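Glycoside hydrolase family 5 (Aspergillus oryzae, PDB 6LA0) is a secreted family 5 glycoside hydrolase, a rutinosidase that probably splits the disaccharide rutinose from plant flavonoid glycosides such as rutin. Local coordinates at residues D260-R268 against R278-K286; E313-Y324 against F358-F369. All blocks are in the same frame, centred on the assembly; numbering follows the deposited sequence.

Interaction 1 of 2, residues D260-R268 against R278-K286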
loop_
_atom_site.group_PDB
_atom_site.type_symbol
_atom_site.label_atom_id
_atom_site.label_comp_id
_atom_site.label_asym_id
_atom_site.label_seq_id
_atom_site.Cartn_x
_atom_site.Cartn_y
_atom_site.Cartn_z
ATOM N N ASP A 260 -6.648 6.223 -4.186
ATOM C CA ASP A 260 -5.297 5.669 -4.270
ATOM C C ASP A 260 -5.202 4.836 -5.543
ATOM O O ASP A 260 -5.893 3.820 -5.663
ATOM C CB ASP A 260 -4.991 4.807 -3.038
ATOM C CG ASP A 260 -3.683 4.012 -3.180
ATOM O OD1 ASP A 260 -2.895 4.316 -4.094
ATOM O OD2 ASP A 260 -3.445 3.087 -2.370
ATOM N N VAL A 261 -4.355 5.256 -6.505
ATOM C CA VAL A 261 -4.120 4.461 -7.707
ATOM C C VAL A 261 -2.714 3.873 -7.660
ATOM O O VAL A 261 -1.785 4.479 -7.113
ATOM C CB VAL A 261 -4.323 5.279 -9.009
ATOM C CG1 VAL A 261 -5.751 5.853 -9.084
ATOM C CG2 VAL A 261 -3.265 6.400 -9.151
ATOM N N HIS A 262 -2.562 2.682 -8.254
ATOM C CA HIS A 262 -1.295 1.958 -8.323
ATOM C C HIS A 262 -0.849 1.810 -9.779
ATOM O O HIS A 262 -1.640 1.432 -10.649
ATOM C CB HIS A 262 -1.429 0.574 -7.661
ATOM C CG HIS A 262 -1.771 0.641 -6.207
ATOM N ND1 HIS A 262 -2.003 -0.482 -5.437
ATOM C CD2 HIS A 262 -1.893 1.701 -5.371
ATOM C CE1 HIS A 262 -2.265 -0.114 -4.197
ATOM N NE2 HIS A 262 -2.212 1.204 -4.129
ATOM N N THR A 263 0.425 2.079 -10.039
ATOM C CA THR A 263 0.945 2.083 -11.407
ATOM C C THR A 263 2.265 1.337 -11.446
ATOM O O THR A 263 3.239 1.786 -10.836
ATOM C CB THR A 263 1.134 3.513 -11.921
ATOM O OG1 THR A 263 -0.086 4.252 -11.752
ATOM C CG2 THR A 263 1.543 3.497 -13.401
ATOM N N TYR A 264 2.296 0.218 -12.179
ATOM C CA TYR A 264 3.486 -0.605 -12.338
ATOM C C TYR A 264 3.770 -0.874 -13.814
ATOM O O TYR A 264 2.896 -0.736 -14.679
ATOM C CB TYR A 264 3.338 -1.932 -11.601
ATOM C CG TYR A 264 3.377 -1.821 -10.092
ATOM C CD1 TYR A 264 4.568 -1.512 -9.433
ATOM C CD2 TYR A 264 2.243 -2.067 -9.320
ATOM C CE1 TYR A 264 4.625 -1.439 -8.038
ATOM C CE2 TYR A 264 2.283 -1.990 -7.920
ATOM C CZ TYR A 264 3.471 -1.674 -7.284
ATOM O OH TYR A 264 3.535 -1.615 -5.903
ATOM N N TYR A 265 5.015 -1.304 -14.087
ATOM C CA TYR A 265 5.501 -1.475 -15.453
ATOM C C TYR A 265 6.239 -2.789 -15.702
ATOM O O TYR A 265 6.725 -3.001 -16.826
ATOM C CB TYR A 265 6.419 -0.300 -15.829
ATOM C CG TYR A 265 5.732 1.039 -15.713
ATOM C CD1 TYR A 265 5.033 1.566 -16.790
ATOM C CD2 TYR A 265 5.773 1.772 -14.532
ATOM C CE1 TYR A 265 4.376 2.782 -16.695
ATOM C CE2 TYR A 265 5.118 3.002 -14.425
ATOM C CZ TYR A 265 4.423 3.498 -15.517
ATOM O OH TYR A 265 3.767 4.711 -15.451
ATOM N N PHE A 266 6.343 -3.672 -14.704
ATOM C CA PHE A 266 7.162 -4.871 -14.873
ATOM C C PHE A 266 6.508 -5.934 -15.757
ATOM O O PHE A 266 7.196 -6.879 -16.165
ATOM C CB PHE A 266 7.527 -5.464 -13.503
ATOM C CG PHE A 266 6.338 -5.776 -12.634
ATOM C CD1 PHE A 266 5.752 -7.035 -12.660
ATOM C CD2 PHE A 266 5.814 -4.811 -11.784
ATOM C CE1 PHE A 266 4.653 -7.333 -11.845
ATOM C CE2 PHE A 266 4.702 -5.100 -10.962
ATOM C CZ PHE A 266 4.125 -6.364 -10.999
ATOM N N GLU A 267 5.220 -5.817 -16.082
ATOM C CA GLU A 267 4.614 -6.711 -17.067
ATOM C C GLU A 267 4.072 -5.961 -18.284
ATOM O O GLU A 267 3.256 -6.507 -19.037
ATOM C CB GLU A 267 3.517 -7.568 -16.429
ATOM C CG GLU A 267 2.798 -6.924 -15.255
ATOM C CD GLU A 267 1.979 -7.924 -14.452
ATOM O OE1 GLU A 267 1.139 -7.494 -13.622
ATOM O OE2 GLU A 267 2.187 -9.143 -14.645
ATOM N N ARG A 268 4.521 -4.731 -18.517
ATOM C CA ARG A 268 4.134 -3.975 -19.699
ATOM C C ARG A 268 5.302 -3.814 -20.663
ATOM O O ARG A 268 6.459 -3.675 -20.241
ATOM C CB ARG A 268 3.588 -2.607 -19.303
ATOM C CG ARG A 268 2.157 -2.690 -18.798
ATOM C CD ARG A 268 1.835 -1.542 -17.865
ATOM N NE ARG A 268 1.708 -0.284 -18.586
ATOM C CZ ARG A 268 1.599 0.901 -17.997
ATOM N NH1 ARG A 268 1.595 1.000 -16.665
ATOM N NH2 ARG A 268 1.490 1.983 -18.744
ATOM N N ARG A 278 5.980 6.939 -20.626
ATOM C CA ARG A 278 4.865 6.174 -20.068
ATOM C C ARG A 278 4.459 6.698 -18.699
ATOM O O ARG A 278 3.263 6.746 -18.378
ATOM C CB ARG A 278 5.223 4.692 -19.968
ATOM C CG ARG A 278 4.055 3.771 -20.301
ATOM C CD ARG A 278 3.623 3.956 -21.760
ATOM N NE ARG A 278 4.593 3.408 -22.706
ATOM C CZ ARG A 278 4.620 2.139 -23.113
ATOM N NH1 ARG A 278 3.735 1.264 -22.645
ATOM N NH2 ARG A 278 5.542 1.741 -23.989
ATOM N N LEU A 279 5.440 7.062 -17.867
ATOM C CA LEU A 279 5.136 7.628 -16.556
ATOM C C LEU A 279 4.281 8.881 -16.682
ATOM O O LEU A 279 3.323 9.072 -15.915
ATOM C CB LEU A 279 6.428 7.951 -15.799
ATOM C CG LEU A 279 7.284 6.773 -15.315
ATOM C CD1 LEU A 279 8.753 7.189 -15.053
ATOM C CD2 LEU A 279 6.665 6.140 -14.066
ATOM N N TYR A 280 4.608 9.748 -17.652
ATOM C CA TYR A 280 3.870 10.995 -17.784
ATOM C C TYR A 280 2.485 10.748 -18.369
ATOM O O TYR A 280 1.503 11.352 -17.924
ATOM C CB TYR A 280 4.655 11.987 -18.639
ATOM C CG TYR A 280 5.765 12.701 -17.893
ATOM C CD1 TYR A 280 5.517 13.868 -17.185
ATOM C CD2 TYR A 280 7.060 12.215 -17.910
ATOM C CE1 TYR A 280 6.538 14.530 -16.504
ATOM C CE2 TYR A 280 8.086 12.866 -17.232
ATOM C CZ TYR A 280 7.815 14.017 -16.525
ATOM O OH TYR A 280 8.841 14.669 -15.864
ATOM N N ALA A 281 2.387 9.852 -19.357
ATOM C CA ALA A 281 1.088 9.514 -19.932
ATOM C C ALA A 281 0.156 8.946 -18.872
ATOM O O ALA A 281 -1.019 9.335 -18.787
ATOM C CB ALA A 281 1.260 8.515 -21.075
ATOM N N ASP A 282 0.669 8.018 -18.053
ATOM C CA ASP A 282 -0.162 7.338 -17.058
ATOM C C ASP A 282 -0.652 8.307 -15.992
ATOM O O ASP A 282 -1.818 8.249 -15.572
ATOM C CB ASP A 282 0.625 6.197 -16.405
ATOM C CG ASP A 282 0.765 4.983 -17.311
ATOM O OD1 ASP A 282 -0.043 4.832 -18.257
ATOM O OD2 ASP A 282 1.691 4.180 -17.085
ATOM N N ALA A 283 0.235 9.177 -15.509
ATOM C CA ALA A 283 -0.157 10.149 -14.499
ATOM C C ALA A 283 -1.218 11.096 -15.049
ATOM O O ALA A 283 -2.166 11.464 -14.341
ATOM C CB ALA A 283 1.071 10.919 -14.015
ATOM N N GLN A 284 -1.088 11.481 -16.328
ATOM C CA GLN A 284 -2.094 12.334 -16.955
ATOM C C GLN A 284 -3.441 11.627 -17.045
ATOM O O GLN A 284 -4.477 12.216 -16.726
ATOM C CB GLN A 284 -1.634 12.771 -18.350
ATOM C CG GLN A 284 -2.635 13.679 -19.070
ATOM C CD GLN A 284 -2.092 14.243 -20.382
ATOM O OE1 GLN A 284 -0.879 14.297 -20.596
ATOM N NE2 GLN A 284 -2.994 14.660 -21.262
ATOM N N SER A 285 -3.453 10.367 -17.479
ATOM C CA SER A 285 -4.726 9.682 -17.657
ATOM C C SER A 285 -5.374 9.280 -16.331
ATOM O O SER A 285 -6.586 9.054 -16.297
ATOM C CB SER A 285 -4.537 8.447 -18.527
ATOM O OG SER A 285 -3.734 7.504 -17.862
ATOM N N LYS A 286 -4.606 9.174 -15.249
ATOM C CA LYS A 286 -5.171 8.823 -13.948
ATOM C C LYS A 286 -5.488 10.048 -13.099
ATOM O O LYS A 286 -5.781 9.907 -11.905
ATOM C CB LYS A 286 -4.221 7.882 -13.194
ATOM C CG LYS A 286 -4.085 6.522 -13.870
ATOM C CD LYS A 286 -3.345 5.502 -12.989
ATOM C CE LYS A 286 -3.018 4.242 -13.794
ATOM N NZ LYS A 286 -2.395 3.186 -12.961
HETATM O O HOH W 1 2.727 7.069 -13.793
HETATM O O HOH W 2 1.473 1.162 -21.043
#
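The guanidinium group of Arg268 turns its edge to Asp282, and CD1 of Tyr265 lies off-centre over one of its faces. The Tyr265 ring has CG of Arg278 at its own edge, near the ring plane. NH2 of Arg268 forms a salt bridge to OD2 of Asp282 at 2.8 Å, on the syn lone pair. The guanidinium and carboxylate planes are 49° apart. The Tyr265 hydroxyl donates to the anti lone pair of the same oxygen, OH of Tyr265 to OD2 of Asp282 2.7 Å. Two donors thus grip OD2, which would favour an ionised Asp282. Water 1 donates to both Tyr265 OH and Leu279 O, so the ring is also tied to the helix backbone. CD2 of Leu279 packs on CE2 of Tyr265 at 3.5 Å. The Arg268 chain bends at chi3 (72°), and its NH1 bonds to Tyr264 O at 2.9 Å, which helps to fix the group. Farther along, the extended Lys286 chain runs past Val261, with CD of Lys286 3.9 Å from CG2 of Val261. NZ of Lys286 donates to OG1 of Thr263 at 2.8 Å, tip to tip. Strand 260-265 and helix 278-285 run nearly antiparallel, at 158°. They open a beta-alpha-beta unit that strand 294-303 completes, and Val261 touches Val294 and Thr296 there. Tyr280 packs on helix 312-326.

Interaction 2 of 2, residues E313-Y324 against F358-F369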
loop_
_atom_site.group_PDB
_atom_site.type_symbol
_atom_site.label_atom_id
_atom_site.label_comp_id
_atom_site.label_asym_id
_atom_site.label_seq_id
_atom_site.Cartn_x
_atom_site.Cartn_y
_atom_site.Cartn_z
ATOM N N GLU A 313 18.293 6.754 -11.854
ATOM C CA GLU A 313 18.126 8.076 -11.258
ATOM C C GLU A 313 17.167 8.929 -12.087
ATOM O O GLU A 313 16.254 9.577 -11.543
ATOM C CB GLU A 313 19.482 8.765 -11.112
ATOM C CG GLU A 313 19.368 10.158 -10.514
ATOM C CD GLU A 313 20.692 10.877 -10.445
ATOM O OE1 GLU A 313 21.534 10.670 -11.355
ATOM O OE2 GLU A 313 20.877 11.664 -9.485
ATOM N N ARG A 314 17.349 8.935 -13.410
ATOM C CA ARG A 314 16.473 9.729 -14.267
ATOM C C ARG A 314 15.028 9.262 -14.144
ATOM O O ARG A 314 14.106 10.082 -13.996
ATOM C CB ARG A 314 16.957 9.657 -15.726
ATOM C CG ARG A 314 16.085 10.460 -16.712
ATOM C CD ARG A 314 16.253 10.010 -18.159
ATOM N NE ARG A 314 15.551 8.755 -18.451
ATOM C CZ ARG A 314 15.448 8.214 -19.664
ATOM N NH1 ARG A 314 15.963 8.835 -20.724
ATOM N NH2 ARG A 314 14.802 7.064 -19.831
ATOM N N ASN A 315 14.818 7.943 -14.120
ATOM C CA ASN A 315 13.466 7.398 -14.178
ATOM C C ASN A 315 12.709 7.570 -12.853
ATOM O O ASN A 315 11.522 7.923 -12.865
ATOM C CB ASN A 315 13.525 5.927 -14.606
ATOM C CG ASN A 315 13.952 5.749 -16.071
ATOM O OD1 ASN A 315 13.858 6.677 -16.893
ATOM N ND2 ASN A 315 14.410 4.547 -16.405
ATOM N N VAL A 316 13.352 7.331 -11.702
ATOM C CA VAL A 316 12.637 7.545 -10.440
ATOM C C VAL A 316 12.305 9.023 -10.277
ATOM O O VAL A 316 11.217 9.382 -9.806
ATOM C CB VAL A 316 13.427 6.987 -9.229
ATOM C CG1 VAL A 316 14.685 7.801 -8.935
ATOM C CG2 VAL A 316 12.540 6.965 -7.979
ATOM N N ASN A 317 13.206 9.910 -10.718
ATOM C CA ASN A 317 12.904 11.326 -10.559
ATOM C C ASN A 317 11.833 11.772 -11.549
ATOM O O ASN A 317 11.025 12.653 -11.223
ATOM C CB ASN A 317 14.179 12.154 -10.701
ATOM C CG ASN A 317 14.970 12.211 -9.412
ATOM O OD1 ASN A 317 14.484 12.721 -8.395
ATOM N ND2 ASN A 317 16.186 11.676 -9.437
ATOM N N ALA A 318 11.775 11.143 -12.729
ATOM C CA ALA A 318 10.721 11.462 -13.693
ATOM C C ALA A 318 9.357 10.983 -13.206
ATOM O O ALA A 318 8.337 11.630 -13.479
ATOM C CB ALA A 318 11.038 10.835 -15.050
ATOM N N GLY A 319 9.320 9.856 -12.493
ATOM C CA GLY A 319 8.070 9.408 -11.897
ATOM C C GLY A 319 7.590 10.337 -10.795
ATOM O O GLY A 319 6.412 10.706 -10.743
ATOM N N LEU A 320 8.504 10.733 -9.902
ATOM C CA LEU A 320 8.166 11.708 -8.866
ATOM C C LEU A 320 7.582 12.976 -9.477
ATOM O O LEU A 320 6.585 13.511 -8.983
ATOM C CB LEU A 320 9.410 12.031 -8.029
ATOM C CG LEU A 320 9.847 10.935 -7.052
ATOM C CD1 LEU A 320 11.279 11.155 -6.536
ATOM C CD2 LEU A 320 8.856 10.820 -5.903
ATOM N N ASP A 321 8.203 13.471 -10.555
ATOM C CA ASP A 321 7.729 14.662 -11.261
ATOM C C ASP A 321 6.311 14.484 -11.792
ATOM O O ASP A 321 5.447 15.348 -11.601
ATOM C CB ASP A 321 8.668 14.973 -12.427
ATOM C CG ASP A 321 10.018 15.490 -11.980
ATOM O OD1 ASP A 321 10.201 15.747 -10.779
ATOM O OD2 ASP A 321 10.905 15.649 -12.852
ATOM N N ALA A 322 6.066 13.363 -12.478
ATOM C CA ALA A 322 4.779 13.116 -13.118
ATOM C C ALA A 322 3.648 12.996 -12.099
ATOM O O ALA A 322 2.567 13.567 -12.276
ATOM C CB ALA A 322 4.873 11.848 -13.958
ATOM N N MET A 323 3.858 12.227 -11.040
ATOM C CA MET A 323 2.759 12.024 -10.107
ATOM C C MET A 323 2.518 13.259 -9.247
ATOM O O MET A 323 1.396 13.456 -8.752
ATOM C CB MET A 323 3.022 10.788 -9.242
ATOM C CG MET A 323 2.954 9.452 -10.013
ATOM S SD MET A 323 4.348 8.413 -9.616
ATOM C CE MET A 323 4.162 7.116 -10.823
ATOM N N TYR A 324 3.535 14.105 -9.059
ATOM C CA TYR A 324 3.331 15.349 -8.314
ATOM C C TYR A 324 2.635 16.411 -9.159
ATOM O O TYR A 324 1.882 17.237 -8.627
ATOM C CB TYR A 324 4.666 15.889 -7.815
ATOM C CG TYR A 324 4.584 16.869 -6.668
ATOM C CD1 TYR A 324 4.477 16.413 -5.353
ATOM C CD2 TYR A 324 4.640 18.245 -6.887
ATOM C CE1 TYR A 324 4.421 17.296 -4.292
ATOM C CE2 TYR A 324 4.579 19.144 -5.824
ATOM C CZ TYR A 324 4.467 18.655 -4.528
ATOM O OH TYR A 324 4.411 19.520 -3.458
ATOM N N PHE A 358 18.443 4.404 -3.826
ATOM C CA PHE A 358 18.318 5.726 -4.441
ATOM C C PHE A 358 18.754 6.819 -3.471
ATOM O O PHE A 358 19.441 7.773 -3.857
ATOM C CB PHE A 358 16.875 6.004 -4.875
ATOM C CG PHE A 358 16.265 4.953 -5.755
ATOM C CD1 PHE A 358 17.044 4.123 -6.538
ATOM C CD2 PHE A 358 14.877 4.814 -5.805
ATOM C CE1 PHE A 358 16.463 3.167 -7.364
ATOM C CE2 PHE A 358 14.286 3.855 -6.611
ATOM C CZ PHE A 358 15.081 3.028 -7.391
ATOM N N ILE A 359 18.347 6.700 -2.201
ATOM C CA ILE A 359 18.751 7.666 -1.183
ATOM C C ILE A 359 20.259 7.625 -0.984
ATOM O O ILE A 359 20.922 8.667 -0.911
ATOM C CB ILE A 359 18.028 7.374 0.147
ATOM C CG1 ILE A 359 16.542 7.775 0.093
ATOM C CG2 ILE A 359 18.745 8.069 1.313
ATOM C CD1 ILE A 359 15.825 7.458 1.401
ATOM N N ASP A 360 20.815 6.414 -0.834
ATOM C CA ASP A 360 22.227 6.270 -0.484
ATOM C C ASP A 360 23.160 6.731 -1.601
ATOM O O ASP A 360 24.301 7.107 -1.325
ATOM C CB ASP A 360 22.545 4.814 -0.134
ATOM C CG ASP A 360 22.058 4.410 1.243
ATOM O OD1 ASP A 360 21.735 5.294 2.073
ATOM O OD2 ASP A 360 22.004 3.188 1.493
ATOM N N HIS A 361 22.707 6.736 -2.848
ATOM C CA HIS A 361 23.566 7.133 -3.954
ATOM C C HIS A 361 23.179 8.491 -4.526
ATOM O O HIS A 361 23.561 8.822 -5.649
ATOM C CB HIS A 361 23.576 6.026 -5.008
ATOM C CG HIS A 361 24.200 4.759 -4.500
ATOM N ND1 HIS A 361 25.461 4.341 -4.873
ATOM C CD2 HIS A 361 23.765 3.864 -3.582
ATOM C CE1 HIS A 361 25.759 3.223 -4.234
ATOM N NE2 HIS A 361 24.745 2.910 -3.446
ATOM N N GLY A 362 22.442 9.288 -3.750
ATOM C CA GLY A 362 22.213 10.687 -4.049
ATOM C C GLY A 362 21.162 10.993 -5.090
ATOM O O GLY A 362 21.162 12.098 -5.641
ATOM N N TYR A 363 20.262 10.053 -5.387
ATOM C CA TYR A 363 19.247 10.297 -6.404
ATOM C C TYR A 363 18.099 11.178 -5.911
ATOM O O TYR A 363 17.415 11.800 -6.737
ATOM C CB TYR A 363 18.643 8.975 -6.895
ATOM C CG TYR A 363 19.585 7.969 -7.528
ATOM C CD1 TYR A 363 20.942 8.241 -7.718
ATOM C CD2 TYR A 363 19.105 6.740 -7.954
ATOM C CE1 TYR A 363 21.788 7.290 -8.313
ATOM C CE2 TYR A 363 19.935 5.800 -8.545
ATOM C CZ TYR A 363 21.271 6.074 -8.722
ATOM O OH TYR A 363 22.078 5.116 -9.313
ATOM N N ILE A 364 17.863 11.244 -4.604
ATOM C CA ILE A 364 16.606 11.754 -4.056
ATOM C C ILE A 364 16.857 13.059 -3.309
ATOM O O ILE A 364 17.692 13.113 -2.395
ATOM C CB ILE A 364 15.926 10.735 -3.124
ATOM C CG1 ILE A 364 15.713 9.388 -3.836
ATOM C CG2 ILE A 364 14.599 11.300 -2.581
ATOM C CD1 ILE A 364 15.119 9.505 -5.233
ATOM N N ASP A 365 16.090 14.090 -3.662
ATOM C CA ASP A 365 15.993 15.325 -2.871
ATOM C C ASP A 365 14.548 15.805 -2.997
ATOM O O ASP A 365 14.205 16.565 -3.907
ATOM C CB ASP A 365 16.988 16.384 -3.330
ATOM C CG ASP A 365 16.717 17.750 -2.717
ATOM O OD1 ASP A 365 16.088 17.831 -1.638
ATOM O OD2 ASP A 365 17.137 18.757 -3.324
ATOM N N LEU A 366 13.696 15.350 -2.081
ATOM C CA LEU A 366 12.284 15.689 -2.205
ATOM C C LEU A 366 11.989 17.128 -1.821
ATOM O O LEU A 366 10.869 17.590 -2.067
ATOM C CB LEU A 366 11.434 14.736 -1.358
ATOM C CG LEU A 366 11.556 13.285 -1.830
ATOM C CD1 LEU A 366 10.756 12.364 -0.932
ATOM C CD2 LEU A 366 11.068 13.179 -3.271
ATOM N N THR A 367 12.951 17.846 -1.233
ATOM C CA THR A 367 12.715 19.251 -0.927
ATOM C C THR A 367 12.637 20.115 -2.178
ATOM O O THR A 367 12.223 21.275 -2.080
ATOM C CB THR A 367 13.802 19.796 0.003
ATOM O OG1 THR A 367 15.020 19.975 -0.732
ATOM C CG2 THR A 367 14.038 18.840 1.171
ATOM N N ARG A 368 13.010 19.586 -3.347
ATOM C CA ARG A 368 12.899 20.383 -4.563
ATOM C C ARG A 368 11.452 20.628 -4.968
ATOM O O ARG A 368 11.206 21.477 -5.827
ATOM C CB ARG A 368 13.668 19.720 -5.721
ATOM C CG ARG A 368 13.095 18.393 -6.226
ATOM C CD ARG A 368 14.077 17.697 -7.172
ATOM N NE ARG A 368 13.654 16.351 -7.585
ATOM C CZ ARG A 368 12.778 16.103 -8.555
ATOM N NH1 ARG A 368 12.208 17.110 -9.198
ATOM N NH2 ARG A 368 12.469 14.854 -8.886
ATOM N N PHE A 369 10.497 19.919 -4.375
ATOM C CA PHE A 369 9.100 20.095 -4.728
ATOM C C PHE A 369 8.455 21.155 -3.846
ATOM O O PHE A 369 7.472 21.783 -4.244
ATOM C CB PHE A 369 8.332 18.783 -4.598
ATOM C CG PHE A 369 8.757 17.719 -5.572
ATOM C CD1 PHE A 369 8.285 17.721 -6.864
ATOM C CD2 PHE A 369 9.600 16.693 -5.171
ATOM C CE1 PHE A 369 8.661 16.738 -7.760
ATOM C CE2 PHE A 369 9.984 15.705 -6.057
ATOM C CZ PHE A 369 9.510 15.731 -7.358
HETATM O O HOH W 3 21.276 5.603 -12.047
HETATM O O HOH W 4 15.282 14.329 -6.486
#
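Arg368 holds one oxygen of Asp321 with both terminal nitrogens. NH1 of Arg368 lies 2.9 Å and NH2 3.1 Å from OD1 of Asp321. The carboxylate stands almost upright on the guanidinium plane, at 82°. NH1 points at the syn lone pair of OD1, while NH2 comes from above the carboxylate plane. NH2 also donates to OD1 of Asn317. With chi1 at 67° and the chain extended to NE, the guanidinium reaches both Asp321 and Asn317. CZ of Phe369 covers the border of one guanidinium face. Water 4 joins Arg368 NE, Asn317 OD1 and Asp365 N.

Asn317 works in both directions. ND2 of Asn317 donates to Tyr363 O at 3.0 Å, nearly straight at 165°, and also to Glu313 O within its own helix. One helix turn earlier, CB of Glu313 rests over the centre of the Tyr363 ring, 3.6 Å from the centroid, as a CH-pi contact. At the far end, CB of Phe369 lies over a face of Tyr324, whose other contacts include Lys18, a cation-pi partner. Between them, Leu320 CD1 meets Leu366 CD2 at 3.8 Å, and Val316 CG2 meets Phe358 CE2 at 3.8 Å.

Helix 355-360 ends in a Schellman motif with Gly362 at positive phi. The C-terminal tail then runs along an outer helix of the TIM barrel.

In the fold
The two contacts follow one another along the chain: both segments of interaction 1 come before those of interaction 2. Their centres are 16 Å apart. Interaction 1 joins strand 257-265 to helix 275-285, and interaction 2 joins the next helix, 312-326, to the C-terminal residues. The two helices pack side by side: Leu279, Tyr280 and Ala283 touch Asn315, Asp321 and Ala322. Strand 294-303 lies between them in sequence and is shared, since Val261 meets it from one contact and Val316, Leu320 and Met323 from the other. Together they make a layered path from barrel strand to outer helices, and the last modelled residues lie on the outside of the barrel.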